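Local coordinates for putative iron binding protein (Bordetella pertussis Tohama I, PDB 1Y9U) that binds ferric iron through tyrosine side chains, probably as the periplasmic solute-binding protein of an iron uptake system, at residues 96-108 against 233-245. Numbering follows the deposited sequence.
Sequences EGSWYALSLRDRV and GGTHVNISGAAVA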
# COMPACT_ATOMS: atom_id res chain seq x y z
N GLU A 96 -14.42 12.72 9.45
CA GLU A 96 -15.83 12.75 9.06
C GLU A 96 -16.18 11.71 7.99
O GLU A 96 -17.06 11.91 7.16
CB GLU A 96 -16.22 14.14 8.55
CG GLU A 96 -15.87 15.28 9.49
CD GLU A 96 -16.41 16.62 9.02
OE1 GLU A 96 -17.65 16.79 9.03
OE2 GLU A 96 -15.62 17.50 8.63
N GLY A 97 -15.47 10.58 8.02
CA GLY A 97 -15.77 9.47 7.14
C GLY A 97 -15.59 9.80 5.68
O GLY A 97 -16.32 9.29 4.86
N SER A 98 -14.57 10.58 5.36
CA SER A 98 -14.30 10.95 3.98
C SER A 98 -13.61 9.86 3.10
O SER A 98 -13.83 9.78 1.90
CB SER A 98 -13.48 12.25 3.95
OG SER A 98 -12.29 12.13 4.74
N TRP A 99 -12.74 9.05 3.70
CA TRP A 99 -12.09 7.91 3.05
C TRP A 99 -11.63 6.96 4.15
O TRP A 99 -11.46 7.36 5.29
CB TRP A 99 -10.87 8.32 2.19
CG TRP A 99 -9.85 9.09 2.93
CD1 TRP A 99 -9.74 10.45 3.02
CD2 TRP A 99 -8.75 8.57 3.68
NE1 TRP A 99 -8.69 10.80 3.82
CE2 TRP A 99 -8.05 9.66 4.23
CE3 TRP A 99 -8.30 7.27 3.97
CZ2 TRP A 99 -6.93 9.50 5.04
CZ3 TRP A 99 -7.20 7.12 4.79
CH2 TRP A 99 -6.53 8.22 5.32
N TYR A 100 -11.44 5.71 3.79
CA TYR A 100 -11.07 4.67 4.73
C TYR A 100 -10.08 3.69 4.13
O TYR A 100 -10.30 3.21 3.02
CB TYR A 100 -12.32 3.88 5.11
CG TYR A 100 -13.30 4.63 5.95
CD1 TYR A 100 -14.33 5.34 5.38
CD2 TYR A 100 -13.21 4.58 7.34
CE1 TYR A 100 -15.25 6.03 6.19
CE2 TYR A 100 -14.11 5.24 8.14
CZ TYR A 100 -15.11 5.95 7.58
OH TYR A 100 -16.01 6.57 8.41
N ALA A 101 -9.00 3.37 4.85
CA ALA A 101 -8.12 2.27 4.45
C ALA A 101 -8.83 0.93 4.57
O ALA A 101 -9.61 0.72 5.49
CB ALA A 101 -6.85 2.25 5.29
N LEU A 102 -8.54 0.05 3.62
CA LEU A 102 -9.01 -1.33 3.60
C LEU A 102 -7.90 -2.36 3.73
O LEU A 102 -8.16 -3.47 4.20
CB LEU A 102 -9.81 -1.60 2.33
CG LEU A 102 -11.08 -0.76 2.14
CD1 LEU A 102 -11.72 -1.12 0.81
CD2 LEU A 102 -12.09 -0.98 3.27
N SER A 103 -6.66 -2.01 3.34
CA SER A 103 -5.53 -2.89 3.55
C SER A 103 -4.27 -2.06 3.61
O SER A 103 -4.26 -0.91 3.17
CB SER A 103 -5.42 -3.92 2.44
OG SER A 103 -5.07 -3.29 1.22
N LEU A 104 -3.22 -2.65 4.16
CA LEU A 104 -1.93 -1.99 4.36
C LEU A 104 -0.88 -2.59 3.45
O LEU A 104 -0.81 -3.82 3.32
CB LEU A 104 -1.45 -2.10 5.81
CG LEU A 104 -2.50 -1.77 6.87
CD1 LEU A 104 -1.89 -1.91 8.26
CD2 LEU A 104 -3.09 -0.38 6.67
N ARG A 105 -0.05 -1.73 2.89
CA ARG A 105 1.02 -2.07 1.95
C ARG A 105 2.33 -1.54 2.52
O ARG A 105 2.74 -0.42 2.23
CB ARG A 105 0.69 -1.44 0.62
CG ARG A 105 -0.54 -2.11 -0.02
CD ARG A 105 -1.21 -1.29 -1.08
NE ARG A 105 -0.33 -0.92 -2.18
CZ ARG A 105 -0.18 -1.61 -3.31
NH1 ARG A 105 -0.82 -2.74 -3.55
NH2 ARG A 105 0.64 -1.14 -4.22
N ASP A 106 2.96 -2.36 3.34
CA ASP A 106 4.18 -2.02 4.04
C ASP A 106 5.40 -2.15 3.18
O ASP A 106 5.54 -3.12 2.41
CB ASP A 106 4.35 -2.78 5.37
CG ASP A 106 4.21 -4.28 5.27
OD1 ASP A 106 3.29 -4.78 4.60
OD2 ASP A 106 4.96 -5.00 5.92
N ARG A 107 6.27 -1.16 3.30
CA ARG A 107 7.49 -1.13 2.52
C ARG A 107 8.63 -1.54 3.44
O ARG A 107 8.89 -0.89 4.44
CB ARG A 107 7.71 0.25 1.90
CG ARG A 107 8.79 0.27 0.84
CD ARG A 107 8.54 1.31 -0.26
NE ARG A 107 9.44 1.24 -1.41
CZ ARG A 107 9.35 0.33 -2.37
NH1 ARG A 107 8.43 -0.62 -2.31
NH2 ARG A 107 10.18 0.36 -3.39
N VAL A 108 9.23 -2.68 3.13
CA VAL A 108 10.12 -3.39 4.04
C VAL A 108 11.50 -3.59 3.42
O VAL A 108 11.78 -3.14 2.32
CB VAL A 108 9.46 -4.73 4.47
CG1 VAL A 108 8.06 -4.49 5.08
CG2 VAL A 108 9.36 -5.70 3.31
N GLY A 233 8.88 3.27 17.37
CA GLY A 233 8.67 3.62 15.98
C GLY A 233 7.98 2.52 15.19
O GLY A 233 7.95 1.36 15.62
N GLY A 234 7.44 2.90 14.04
CA GLY A 234 6.66 1.99 13.23
C GLY A 234 7.12 1.90 11.79
O GLY A 234 7.90 2.71 11.30
N THR A 235 6.58 0.90 11.11
CA THR A 235 6.88 0.60 9.71
C THR A 235 6.01 1.44 8.79
O THR A 235 4.83 1.65 9.07
CB THR A 235 6.63 -0.89 9.47
OG1 THR A 235 7.55 -1.67 10.26
CG2 THR A 235 6.84 -1.28 8.00
N HIS A 236 6.59 1.92 7.70
CA HIS A 236 5.89 2.67 6.69
C HIS A 236 4.88 1.81 5.96
O HIS A 236 5.22 0.75 5.45
CB HIS A 236 6.88 3.22 5.66
CG HIS A 236 6.20 3.96 4.55
ND1 HIS A 236 6.03 3.47 3.26
CD2 HIS A 236 5.62 5.18 4.56
CE1 HIS A 236 5.38 4.38 2.54
NE2 HIS A 236 5.12 5.42 3.32
N VAL A 237 3.65 2.31 5.88
CA VAL A 237 2.62 1.68 5.07
C VAL A 237 1.95 2.69 4.14
O VAL A 237 1.70 3.85 4.49
CB VAL A 237 1.53 0.96 5.92
CG1 VAL A 237 2.16 -0.04 6.87
CG2 VAL A 237 0.60 1.94 6.65
N ASN A 238 1.72 2.25 2.91
CA ASN A 238 0.68 2.89 2.10
C ASN A 238 -0.57 1.99 2.21
O ASN A 238 -0.58 1.00 2.97
CB ASN A 238 1.10 3.19 0.63
CG ASN A 238 0.40 4.42 0.01
OD1 ASN A 238 -0.73 4.74 0.34
ND2 ASN A 238 1.12 5.16 -0.85
N ILE A 239 -1.62 2.32 1.49
CA ILE A 239 -2.89 1.64 1.66
C ILE A 239 -3.61 1.40 0.36
O ILE A 239 -3.36 2.06 -0.63
CB ILE A 239 -3.82 2.46 2.59
CG1 ILE A 239 -4.18 3.82 1.95
CG2 ILE A 239 -3.23 2.61 3.98
CD1 ILE A 239 -5.27 4.57 2.73
N SER A 240 -4.54 0.46 0.39
CA SER A 240 -5.70 0.53 -0.51
C SER A 240 -6.87 1.07 0.31
O SER A 240 -6.85 1.00 1.54
CB SER A 240 -6.06 -0.83 -1.12
OG SER A 240 -6.72 -1.65 -0.16
N GLY A 241 -7.88 1.59 -0.36
CA GLY A 241 -8.98 2.17 0.39
C GLY A 241 -10.14 2.56 -0.47
O GLY A 241 -10.15 2.31 -1.67
N ALA A 242 -11.14 3.17 0.15
CA ALA A 242 -12.39 3.46 -0.50
C ALA A 242 -13.10 4.62 0.15
O ALA A 242 -12.81 5.04 1.25
CB ALA A 242 -13.26 2.21 -0.46
N ALA A 243 -14.10 5.11 -0.57
CA ALA A 243 -14.93 6.24 -0.16
C ALA A 243 -16.28 6.08 -0.82
O ALA A 243 -16.40 5.43 -1.86
CB ALA A 243 -14.30 7.53 -0.59
N VAL A 244 -17.31 6.66 -0.21
CA VAL A 244 -18.62 6.73 -0.85
C VAL A 244 -18.62 7.89 -1.85
O VAL A 244 -18.16 8.98 -1.55
CB VAL A 244 -19.73 6.89 0.19
CG1 VAL A 244 -21.09 7.11 -0.49
CG2 VAL A 244 -19.79 5.67 1.10
N ALA A 245 -19.12 7.63 -3.05
CA ALA A 245 -19.17 8.66 -4.10
C ALA A 245 -20.13 9.80 -3.75
O ALA A 245 -21.17 9.58 -3.11
CB ALA A 245 -19.55 8.05 -5.41
O HOH W 1 -16.96 8.33 2.12
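The hydroxyls of S103 and S240 meet at 2.7 Å between S103 OG and S240 OG, and each has a further partner: S103 OG bonds E276, S240 OG bonds Y270. Pairing of the antiparallel strands 100-108 and 237-245 puts both side chains on one face, and the torsions (chi1 68° and 76°) turn the two oxygens together. Here the register slips by one residue. L102 N reaches S240 O at 2.8 Å, almost straight at 176°, while S240 N bonds S103 O at 3.1 Å from above its carbonyl plane; L102 and S103 thus both face S240, a classic beta bulge. Beyond it, R105 and N238 exchange two backbone bonds, and R107 N bonds H236 O. On the S103 face, R105 lays CD alongside the backbone of I239, 3.9 Å from I239 C, before its guanidinium reaches E276 in a salt bridge. On the other face, with L104 and V237, I239 places CD1 3.8 Å from A101 CB and equally far from W99 CZ3, W99 and I239 crossing near a right angle, while CG2 packs on L104 CD2. The paired strands run between the two lobes, as in the hinge of periplasmic binding proteins. R105 approaches Y143 and Y199, iron ligands in this protein though no metal is bound here, to about 3 Å between nearest side-chain atoms; its charge could help to stabilise tyrosinate, although E276 offsets part of it.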